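Local coordinates for sister chromatid cohesion protein (Chaetomium thermophilum, PDB 5T8V) that probably acts in loading cohesin onto chromatin, this chain being the C-terminal HEAT-repeat fragment of the longer loader subunit Scc2, at residues Glu172-Ser177 with Glu240-Ile245; Glu235-Glu240 with Ile245-Phe250; Gln901-Val906 with Ser933-Thr938; Glu994-His999 with Ala1006-Leu1011. All coordinates share one frame; numbering follows the deposited sequence.

Interaction 1 (Glu172-Ser177 with Glu240-Ile245); sequences ELRNTS and ERDSVI
Arg174 and Asp242 meet where two interhelical loops pass each other, their CA atoms 5.5 Å apart. The arginine leaves its backbone with CG opposite the carbonyl carbon (chi1 -62°), and a bend at chi2 brings the rest of the chain alongside segment 240-245. CD is the atom that makes the touch, lying 3.5 Å from Asp242 O and 4.1 Å from Asp242 CB. Beyond it, NE and NH1 both pass the same oxygen at longer range without bonding to it. At the tip, NH1 turns back on its own segment and donates to Leu173 O over 3.0 Å; the acceptor lies in the guanidinium plane, but the donor stands above the plane of that carbonyl. NH1 also binds Ala171 O and NH2 binds Glu235 O, so main-chain oxygens from the end of helix 149-172, from Leu173 and from the loop after helix 218-232 hold the guanidinium. The Asp242 carboxylate makes no salt bridge with it; with Arg174 NE and Asp242 OD1 4.8 Å apart, the opposite charges may still help each other. Next to this polar crossing, Leu173 CD2 meets Val244 CG2 at 3.9 Å. Both of these buried side chains also rest on Leu186 of helix 180-187, and Val244 reaches Ile193. The contact thus joins the exit of helix 149-172 to the loop leading into helix 247-267, with helices 180-187 and 190-213 packed against its apolar side.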
# COMPACT_ATOMS: atom_id res chain seq x y z
N GLU A 172 -8.68 -19.43 -43.79
CA GLU A 172 -8.89 -17.99 -43.64
C GLU A 172 -10.14 -17.49 -44.36
O GLU A 172 -10.62 -16.40 -44.04
CB GLU A 172 -7.67 -17.22 -44.16
CG GLU A 172 -6.38 -17.54 -43.42
CD GLU A 172 -5.24 -16.64 -43.84
OE1 GLU A 172 -5.47 -15.72 -44.64
OE2 GLU A 172 -4.10 -16.86 -43.36
N LEU A 173 -10.67 -18.26 -45.30
CA LEU A 173 -11.79 -17.78 -46.11
C LEU A 173 -13.03 -17.60 -45.25
O LEU A 173 -13.42 -18.50 -44.50
CB LEU A 173 -12.08 -18.76 -47.25
CG LEU A 173 -13.07 -18.25 -48.29
CD1 LEU A 173 -12.41 -17.20 -49.17
CD2 LEU A 173 -13.62 -19.39 -49.13
N ARG A 174 -13.67 -16.43 -45.38
CA ARG A 174 -14.87 -16.10 -44.64
C ARG A 174 -16.01 -15.80 -45.61
O ARG A 174 -15.83 -15.76 -46.83
CB ARG A 174 -14.63 -14.90 -43.72
CG ARG A 174 -13.57 -15.14 -42.66
CD ARG A 174 -14.01 -16.19 -41.65
NE ARG A 174 -12.97 -16.46 -40.66
CZ ARG A 174 -12.01 -17.36 -40.80
NH1 ARG A 174 -11.93 -18.09 -41.91
NH2 ARG A 174 -11.11 -17.53 -39.84
N ASN A 175 -17.19 -15.59 -45.04
CA ASN A 175 -18.41 -15.36 -45.82
C ASN A 175 -18.65 -13.86 -45.96
O ASN A 175 -19.62 -13.30 -45.46
CB ASN A 175 -19.59 -16.08 -45.18
CG ASN A 175 -20.74 -16.28 -46.14
OD1 ASN A 175 -20.97 -15.47 -47.03
ND2 ASN A 175 -21.46 -17.39 -45.97
N THR A 176 -17.72 -13.22 -46.66
CA THR A 176 -17.78 -11.78 -46.91
C THR A 176 -18.39 -11.52 -48.28
O THR A 176 -18.28 -12.34 -49.20
CB THR A 176 -16.38 -11.17 -46.84
OG1 THR A 176 -15.74 -11.57 -45.62
CG2 THR A 176 -16.45 -9.64 -46.88
N SER A 177 -19.04 -10.36 -48.42
CA SER A 177 -19.63 -9.98 -49.70
C SER A 177 -18.60 -10.01 -50.82
O SER A 177 -18.96 -10.21 -51.99
CB SER A 177 -20.26 -8.60 -49.59
OG SER A 177 -20.80 -8.19 -50.84
N GLU A 240 -18.27 -22.57 -35.90
CA GLU A 240 -18.45 -23.42 -37.07
C GLU A 240 -19.64 -22.92 -37.91
O GLU A 240 -20.63 -23.63 -38.13
CB GLU A 240 -18.62 -24.87 -36.64
CG GLU A 240 -17.29 -25.54 -36.25
CD GLU A 240 -17.44 -27.02 -35.93
OE1 GLU A 240 -18.57 -27.46 -35.65
OE2 GLU A 240 -16.42 -27.74 -35.97
N ARG A 241 -19.55 -21.67 -38.37
CA ARG A 241 -20.59 -21.12 -39.23
C ARG A 241 -19.95 -20.39 -40.40
O ARG A 241 -20.49 -20.38 -41.52
CB ARG A 241 -21.49 -20.16 -38.45
CG ARG A 241 -22.05 -20.72 -37.15
CD ARG A 241 -23.07 -19.78 -36.55
NE ARG A 241 -22.46 -18.56 -36.01
CZ ARG A 241 -22.40 -18.23 -34.72
NH1 ARG A 241 -22.94 -19.00 -33.79
NH2 ARG A 241 -21.82 -17.09 -34.36
N ASP A 242 -18.79 -19.78 -40.17
CA ASP A 242 -18.08 -19.03 -41.20
C ASP A 242 -16.79 -19.74 -41.63
O ASP A 242 -15.83 -19.10 -42.05
CB ASP A 242 -17.78 -17.60 -40.73
CG ASP A 242 -17.36 -17.54 -39.28
OD1 ASP A 242 -16.82 -18.53 -38.77
OD2 ASP A 242 -17.59 -16.48 -38.66
N SER A 243 -16.79 -21.07 -41.56
CA SER A 243 -15.68 -21.88 -42.02
C SER A 243 -16.18 -22.85 -43.09
O SER A 243 -17.25 -23.44 -42.94
CB SER A 243 -15.05 -22.66 -40.87
OG SER A 243 -16.00 -23.52 -40.26
N VAL A 244 -15.39 -23.02 -44.15
CA VAL A 244 -15.78 -23.90 -45.24
C VAL A 244 -16.00 -25.32 -44.72
O VAL A 244 -16.99 -25.98 -45.06
CB VAL A 244 -14.73 -23.87 -46.37
CG1 VAL A 244 -15.12 -24.82 -47.49
CG2 VAL A 244 -14.58 -22.45 -46.91
N ILE A 245 -15.07 -25.81 -43.90
CA ILE A 245 -15.15 -27.15 -43.33
C ILE A 245 -15.04 -27.04 -41.82
O ILE A 245 -14.81 -25.96 -41.26
CB ILE A 245 -14.06 -28.08 -43.90
CG1 ILE A 245 -12.66 -27.52 -43.62
CG2 ILE A 245 -14.27 -28.29 -45.39
CD1 ILE A 245 -11.53 -28.44 -44.03

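Interaction 2 (Glu235-Glu240 with Ile245-Phe250); sequences ETANAE and IETQKF
The carboxylate of Glu240 reaches Thr247 through OE2, 3.2 Å from Thr247 OG1, in a weak hydrogen bond donated by the threonine. The same oxygen has Glu246 CB 3.9 Å away. As for the other flat group, the side chain of Phe250 touches Leu170, Ala171, Ile234 and Met197, and it is Phe250 CB that approaches Thr236 OG1, at 3.6 Å. Between these two groups the threonines pack methyl against side chain: Thr236 CG2 meets CB and CG2 of Thr247, the two side chains crossing at roughly a right angle. With chi1 at 50°, Thr247 OG1 lies between its backbone N and carbonyl carbon and faces Glu240, while CG2 is left to meet Thr236 and, at 3.8 Å, Ala237 O. Replacing Thr247 by an alanine would probably cost the Glu240 carboxylate this weak bond and open a gap beside Thr236 CG2. A carboxylate so close to the start of helix 247-267 may be stabilised by the helix end, although Glu246 brings a second negative charge nearby. This is a loop folding back over the first turn of the helix it leads into, a connection between successive helices of an alpha-solenoid built from HEAT repeats.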
# COMPACT_ATOMS: atom_id res chain seq x y z
N GLU A 235 -5.36 -19.64 -39.26
CA GLU A 235 -6.48 -18.87 -38.73
C GLU A 235 -7.76 -19.68 -38.86
O GLU A 235 -8.58 -19.49 -39.76
CB GLU A 235 -6.60 -17.53 -39.45
CG GLU A 235 -5.95 -16.38 -38.70
CD GLU A 235 -6.53 -15.04 -39.08
OE1 GLU A 235 -6.63 -14.75 -40.29
OE2 GLU A 235 -6.89 -14.27 -38.16
N THR A 236 -7.94 -20.60 -37.92
CA THR A 236 -9.22 -21.26 -37.74
C THR A 236 -10.30 -20.22 -37.47
O THR A 236 -10.05 -19.17 -36.88
CB THR A 236 -9.14 -22.27 -36.59
OG1 THR A 236 -8.19 -23.29 -36.92
CG2 THR A 236 -10.49 -22.90 -36.32
N ALA A 237 -11.52 -20.52 -37.92
CA ALA A 237 -12.63 -19.61 -37.71
C ALA A 237 -13.12 -19.66 -36.27
O ALA A 237 -12.88 -20.63 -35.54
CB ALA A 237 -13.77 -19.94 -38.67
N ASN A 238 -13.81 -18.60 -35.86
CA ASN A 238 -14.34 -18.51 -34.51
C ASN A 238 -15.29 -19.66 -34.22
O ASN A 238 -14.95 -20.59 -33.48
CB ASN A 238 -15.04 -17.16 -34.30
CG ASN A 238 -14.18 -15.98 -34.72
OD1 ASN A 238 -12.97 -16.12 -34.93
ND2 ASN A 238 -14.80 -14.81 -34.83
N ALA A 239 -16.49 -19.61 -34.80
CA ALA A 239 -17.49 -20.65 -34.65
C ALA A 239 -17.64 -21.40 -35.97
O ALA A 239 -17.21 -20.93 -37.03
CB ALA A 239 -18.83 -20.07 -34.21
N GLU A 240 -18.27 -22.57 -35.90
CA GLU A 240 -18.45 -23.42 -37.07
C GLU A 240 -19.64 -22.92 -37.91
O GLU A 240 -20.63 -23.63 -38.13
CB GLU A 240 -18.62 -24.87 -36.64
CG GLU A 240 -17.29 -25.54 -36.25
CD GLU A 240 -17.44 -27.02 -35.93
OE1 GLU A 240 -18.57 -27.46 -35.65
OE2 GLU A 240 -16.42 -27.74 -35.97
N ILE A 245 -15.07 -25.81 -43.90
CA ILE A 245 -15.15 -27.15 -43.33
C ILE A 245 -15.04 -27.04 -41.82
O ILE A 245 -14.81 -25.96 -41.26
CB ILE A 245 -14.06 -28.08 -43.90
CG1 ILE A 245 -12.66 -27.52 -43.62
CG2 ILE A 245 -14.27 -28.29 -45.39
CD1 ILE A 245 -11.53 -28.44 -44.03
N GLU A 246 -15.21 -28.18 -41.15
CA GLU A 246 -15.14 -28.21 -39.70
C GLU A 246 -13.80 -27.70 -39.21
O GLU A 246 -12.74 -28.15 -39.66
CB GLU A 246 -15.38 -29.64 -39.19
CG GLU A 246 -16.82 -30.10 -39.33
CD GLU A 246 -17.02 -31.53 -38.86
OE1 GLU A 246 -16.01 -32.20 -38.54
OE2 GLU A 246 -18.18 -31.98 -38.81
N THR A 247 -13.85 -26.74 -38.28
CA THR A 247 -12.63 -26.14 -37.74
C THR A 247 -11.69 -27.18 -37.15
O THR A 247 -10.46 -27.01 -37.20
CB THR A 247 -13.02 -25.11 -36.68
OG1 THR A 247 -13.94 -25.70 -35.75
CG2 THR A 247 -13.67 -23.89 -37.32
N GLN A 248 -12.24 -28.27 -36.59
CA GLN A 248 -11.40 -29.28 -35.96
C GLN A 248 -10.37 -29.85 -36.92
O GLN A 248 -9.27 -30.23 -36.50
CB GLN A 248 -12.26 -30.40 -35.38
CG GLN A 248 -13.18 -29.95 -34.25
CD GLN A 248 -13.73 -31.11 -33.45
OE1 GLN A 248 -13.23 -32.23 -33.54
NE2 GLN A 248 -14.76 -30.84 -32.65
N LYS A 249 -10.70 -29.94 -38.21
CA LYS A 249 -9.74 -30.42 -39.19
C LYS A 249 -8.50 -29.53 -39.21
O LYS A 249 -7.35 -30.01 -39.11
CB LYS A 249 -10.42 -30.47 -40.57
CG LYS A 249 -9.78 -31.39 -41.59
CD LYS A 249 -9.89 -32.86 -41.18
CE LYS A 249 -9.11 -33.75 -42.14
NZ LYS A 249 -9.06 -35.17 -41.67
N PHE A 250 -8.71 -28.22 -39.28
CA PHE A 250 -7.60 -27.28 -39.22
C PHE A 250 -6.85 -27.40 -37.89
O PHE A 250 -5.62 -27.32 -37.86
CB PHE A 250 -8.10 -25.85 -39.43
CG PHE A 250 -8.73 -25.62 -40.77
CD1 PHE A 250 -7.98 -25.74 -41.93
CD2 PHE A 250 -10.06 -25.27 -40.88
CE1 PHE A 250 -8.55 -25.53 -43.17
CE2 PHE A 250 -10.64 -25.05 -42.12
CZ PHE A 250 -9.88 -25.18 -43.27

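Interaction 3 (Gln901-Val906 with Ser933-Thr938); sequences QFLTDV and STLLGT
Leu903 is the first residue of helix 900-910 here to meet segment 933-938, and it does so with two parts of its side chain. CB lies 3.9 Å from Leu936 CD2, the two leucines running past one another in opposing senses. Further out, CD2 comes to Leu935 CB at 3.3 Å, and those two side chains cross nearly at right angles. One residue on, Thr904 presents OG1 to Leu936 CD1 at 3.6 Å. With chi1 at -60° this hydroxyl stands beside its own backbone N and is bound to Ala900 O, while the methyl of Leu936 lies against it. Leu936 thus fits along Leu903 and Thr904 just where helix 919-935 gives way to loop, a helix end packed on the flank of the preceding helix, as in the helical hairpins of HEAT-repeat proteins. A serine in place of Leu936 lacks both methyls, which would probably open a gap beside Leu903 CB and Thr904 OG1. Asp905, next in sequence, is gripped within its own helix by Gln901, whose NE2 donates to OD1 over 2.8 Å, from above the carboxylate plane, with the oxygen in the plane of the glutamine amide. The Asp905 side chain also touches Arg866 of helix 866-870, as does that of Val906. Just past Val906, Arg907 returns to the second segment, where NH1 binds Ser933 OG and NH2 binds Thr938 OG1.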
# COMPACT_ATOMS: atom_id res chain seq x y z
N GLN A 901 -41.78 27.02 45.73
CA GLN A 901 -41.29 26.32 46.91
C GLN A 901 -40.06 25.49 46.60
O GLN A 901 -39.16 25.37 47.43
CB GLN A 901 -42.40 25.45 47.50
CG GLN A 901 -42.07 24.88 48.88
CD GLN A 901 -41.89 25.95 49.94
OE1 GLN A 901 -42.74 26.83 50.09
NE2 GLN A 901 -40.79 25.88 50.67
N PHE A 902 -40.00 24.91 45.40
CA PHE A 902 -38.82 24.15 45.00
C PHE A 902 -37.58 25.03 45.01
O PHE A 902 -36.57 24.71 45.64
CB PHE A 902 -39.03 23.53 43.62
CG PHE A 902 -37.86 22.73 43.12
CD1 PHE A 902 -37.72 21.40 43.49
CD2 PHE A 902 -36.92 23.30 42.28
CE1 PHE A 902 -36.65 20.66 43.03
CE2 PHE A 902 -35.85 22.56 41.82
CZ PHE A 902 -35.71 21.24 42.20
N LEU A 903 -37.64 26.17 44.31
CA LEU A 903 -36.52 27.10 44.30
C LEU A 903 -36.12 27.50 45.72
O LEU A 903 -34.94 27.41 46.10
CB LEU A 903 -36.88 28.34 43.48
CG LEU A 903 -36.73 28.24 41.96
CD1 LEU A 903 -37.44 27.03 41.39
CD2 LEU A 903 -37.25 29.51 41.30
N THR A 904 -37.09 27.95 46.51
CA THR A 904 -36.80 28.38 47.88
C THR A 904 -36.07 27.29 48.66
O THR A 904 -35.01 27.54 49.25
CB THR A 904 -38.11 28.77 48.58
OG1 THR A 904 -38.74 29.83 47.87
CG2 THR A 904 -37.85 29.21 50.02
N ASP A 905 -36.62 26.08 48.67
CA ASP A 905 -36.00 24.98 49.40
C ASP A 905 -34.58 24.73 48.89
O ASP A 905 -33.64 24.59 49.69
CB ASP A 905 -36.84 23.71 49.26
CG ASP A 905 -38.19 23.84 49.93
OD1 ASP A 905 -38.30 24.57 50.94
OD2 ASP A 905 -39.16 23.21 49.44
N VAL A 906 -34.40 24.67 47.57
CA VAL A 906 -33.08 24.42 47.01
C VAL A 906 -32.09 25.46 47.52
O VAL A 906 -30.97 25.12 47.93
CB VAL A 906 -33.14 24.40 45.47
CG1 VAL A 906 -31.74 24.41 44.87
CG2 VAL A 906 -33.90 23.17 45.00
N SER A 933 -32.23 33.13 42.78
CA SER A 933 -32.68 34.41 43.31
C SER A 933 -33.35 35.25 42.23
O SER A 933 -34.28 36.01 42.54
CB SER A 933 -31.51 35.16 43.93
OG SER A 933 -30.99 34.46 45.04
N THR A 934 -32.91 35.14 40.98
CA THR A 934 -33.56 35.90 39.91
C THR A 934 -34.93 35.32 39.58
O THR A 934 -35.89 36.07 39.36
CB THR A 934 -32.68 35.94 38.66
OG1 THR A 934 -32.40 34.60 38.22
CG2 THR A 934 -31.37 36.66 38.95
N LEU A 935 -35.04 33.99 39.53
CA LEU A 935 -36.35 33.38 39.31
C LEU A 935 -37.31 33.76 40.44
O LEU A 935 -38.44 34.18 40.19
CB LEU A 935 -36.22 31.86 39.20
CG LEU A 935 -35.74 31.36 37.84
CD1 LEU A 935 -34.30 30.89 37.92
CD2 LEU A 935 -36.63 30.25 37.31
N LEU A 936 -36.87 33.60 41.68
CA LEU A 936 -37.60 34.16 42.81
C LEU A 936 -37.51 35.68 42.78
O LEU A 936 -36.77 36.28 41.98
CB LEU A 936 -37.06 33.62 44.13
CG LEU A 936 -37.18 32.12 44.39
CD1 LEU A 936 -36.52 31.76 45.72
CD2 LEU A 936 -38.63 31.66 44.38
N GLY A 937 -38.26 36.32 43.66
CA GLY A 937 -38.24 37.77 43.75
C GLY A 937 -37.32 38.30 44.83
O GLY A 937 -37.09 39.51 44.91
N THR A 938 -36.79 37.41 45.65
CA THR A 938 -36.02 37.80 46.82
C THR A 938 -34.52 37.73 46.55
O THR A 938 -34.04 36.88 45.79
CB THR A 938 -36.36 36.91 48.02
OG1 THR A 938 -36.02 35.55 47.72
CG2 THR A 938 -37.84 36.99 48.35

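Interaction 4 (Glu994-His999 with Ala1006-Leu1011); sequences EMFKEH and ASVSKL
Val1008 lays a methyl group over one face of the Phe996 ring from the N-cap position of helix 1009-1016, a CH-pi contact made by the residue that begins the helix. The methyl is CG1, which stands opposite its own backbone N (chi1 -173°). It lies 4.0 Å from the ring centroid and 15° off the normal, displaced toward the rim, so that CZ is its nearest ring atom at 3.9 Å. Leu1011, three residues further on, adds CD2, which comes obliquely to Phe996 CD2 at 4.2 Å; the phenyl group is therefore met by side chains from the start of the helix and from within its first turn. Ser1007 helps to shape that start: its OG accepts the backbone N-H of Lys1010 over 3.0 Å, at an angle of 159°, in an ST motif. Ser1009 OG bonds to Asn988 OD1, linking the same helix start to residues shortly after helix 969-986. The ring also packs on Val946 and Ile947 of helix 940-960, and Lys951 from that helix binds His999 O. Phe996 thereby brings the long loop that follows helix 969-986 against both helix 940-960 and the beginning of helix 1009-1016.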
# COMPACT_ATOMS: atom_id res chain seq x y z
N GLU A 994 -29.39 49.82 49.35
CA GLU A 994 -29.85 50.22 50.67
C GLU A 994 -29.71 49.12 51.71
O GLU A 994 -29.49 49.42 52.89
CB GLU A 994 -31.31 50.67 50.61
CG GLU A 994 -31.64 51.85 51.52
CD GLU A 994 -30.91 53.12 51.12
OE1 GLU A 994 -30.53 53.24 49.93
OE2 GLU A 994 -30.70 53.99 51.99
N MET A 995 -29.83 47.86 51.30
CA MET A 995 -29.64 46.75 52.24
C MET A 995 -28.25 46.75 52.84
O MET A 995 -28.06 46.20 53.94
CB MET A 995 -29.90 45.42 51.53
CG MET A 995 -29.61 44.17 52.36
SD MET A 995 -30.59 44.07 53.87
CE MET A 995 -29.90 42.59 54.62
N PHE A 996 -27.27 47.34 52.16
CA PHE A 996 -25.89 47.34 52.64
C PHE A 996 -25.57 48.55 53.51
O PHE A 996 -24.70 48.46 54.39
CB PHE A 996 -24.92 47.29 51.46
CG PHE A 996 -24.80 45.93 50.84
CD1 PHE A 996 -25.73 45.49 49.92
CD2 PHE A 996 -23.75 45.09 51.18
CE1 PHE A 996 -25.62 44.24 49.34
CE2 PHE A 996 -23.63 43.84 50.61
CZ PHE A 996 -24.57 43.41 49.69
N LYS A 997 -26.24 49.68 53.31
CA LYS A 997 -25.94 50.86 54.11
C LYS A 997 -26.39 50.69 55.55
O LYS A 997 -25.83 51.33 56.45
CB LYS A 997 -26.59 52.11 53.50
CG LYS A 997 -26.02 53.41 54.06
CD LYS A 997 -26.89 54.61 53.73
CE LYS A 997 -26.32 55.87 54.35
NZ LYS A 997 -27.18 57.07 54.13
N GLU A 998 -27.39 49.84 55.80
CA GLU A 998 -27.87 49.64 57.16
C GLU A 998 -26.79 49.02 58.05
O GLU A 998 -26.80 49.24 59.27
CB GLU A 998 -29.12 48.75 57.16
CG GLU A 998 -30.23 49.23 56.23
CD GLU A 998 -30.61 50.68 56.47
OE1 GLU A 998 -29.99 51.57 55.85
OE2 GLU A 998 -31.52 50.94 57.28
N HIS A 999 -25.87 48.26 57.46
CA HIS A 999 -24.81 47.60 58.22
C HIS A 999 -23.47 48.30 58.09
O HIS A 999 -22.63 48.18 59.00
CB HIS A 999 -24.66 46.14 57.77
CG HIS A 999 -25.94 45.36 57.81
ND1 HIS A 999 -26.96 45.56 56.90
CD2 HIS A 999 -26.37 44.39 58.64
CE1 HIS A 999 -27.96 44.74 57.18
NE2 HIS A 999 -27.62 44.02 58.23
N ALA A 1006 -23.86 53.51 45.98
CA ALA A 1006 -24.72 52.52 45.34
C ALA A 1006 -23.91 51.61 44.41
O ALA A 1006 -24.38 51.22 43.34
CB ALA A 1006 -25.87 53.18 44.59
N SER A 1007 -22.70 51.27 44.83
CA SER A 1007 -21.82 50.41 44.04
C SER A 1007 -21.79 48.98 44.55
O SER A 1007 -22.00 48.04 43.77
CB SER A 1007 -20.40 50.98 44.03
OG SER A 1007 -19.55 50.20 43.21
N VAL A 1008 -21.53 48.78 45.84
CA VAL A 1008 -21.38 47.45 46.43
C VAL A 1008 -20.09 46.83 45.91
O VAL A 1008 -19.21 46.47 46.69
CB VAL A 1008 -22.60 46.55 46.13
CG1 VAL A 1008 -22.49 45.24 46.91
CG2 VAL A 1008 -23.90 47.27 46.47
N SER A 1009 -19.99 46.68 44.59
CA SER A 1009 -18.73 46.28 43.97
C SER A 1009 -17.56 47.05 44.58
O SER A 1009 -16.59 46.45 45.07
CB SER A 1009 -18.79 46.51 42.46
OG SER A 1009 -20.08 46.20 41.95
N LYS A 1010 -17.65 48.38 44.56
CA LYS A 1010 -16.61 49.20 45.15
C LYS A 1010 -16.53 49.03 46.66
O LYS A 1010 -15.47 49.26 47.25
CB LYS A 1010 -16.83 50.67 44.80
CG LYS A 1010 -15.95 51.63 45.58
CD LYS A 1010 -15.81 52.96 44.88
CE LYS A 1010 -15.06 53.96 45.75
NZ LYS A 1010 -14.63 55.16 44.98
N LEU A 1011 -17.64 48.66 47.31
CA LEU A 1011 -17.59 48.39 48.74
C LEU A 1011 -16.76 47.14 49.02
O LEU A 1011 -15.87 47.14 49.88
CB LEU A 1011 -19.01 48.24 49.30
CG LEU A 1011 -19.15 47.90 50.78
CD1 LEU A 1011 -18.40 48.90 51.65
CD2 LEU A 1011 -20.62 47.84 51.17

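How the interactions relate
From the N terminus, residues 172-177 leave helix 149-172 and meet 240-245 after three intervening helices, closing the wide loop of interaction 1. Interaction 2 closes a much shorter loop, from 235-240 to the start of helix 247-267. The two cross along the chain, share Glu240 and Ile245, and touch in space, through Arg174 and the backbone of 235-237. Far along the solenoid, on the opposite side of the chain's centre and about 103 Å from interaction 1 between centres, interaction 3 joins helices 900-910 and 919-935. Interaction 4 follows in series, closing the loop before helix 1009-1016; its nearest atoms lie about 10 Å from interaction 3, without touching.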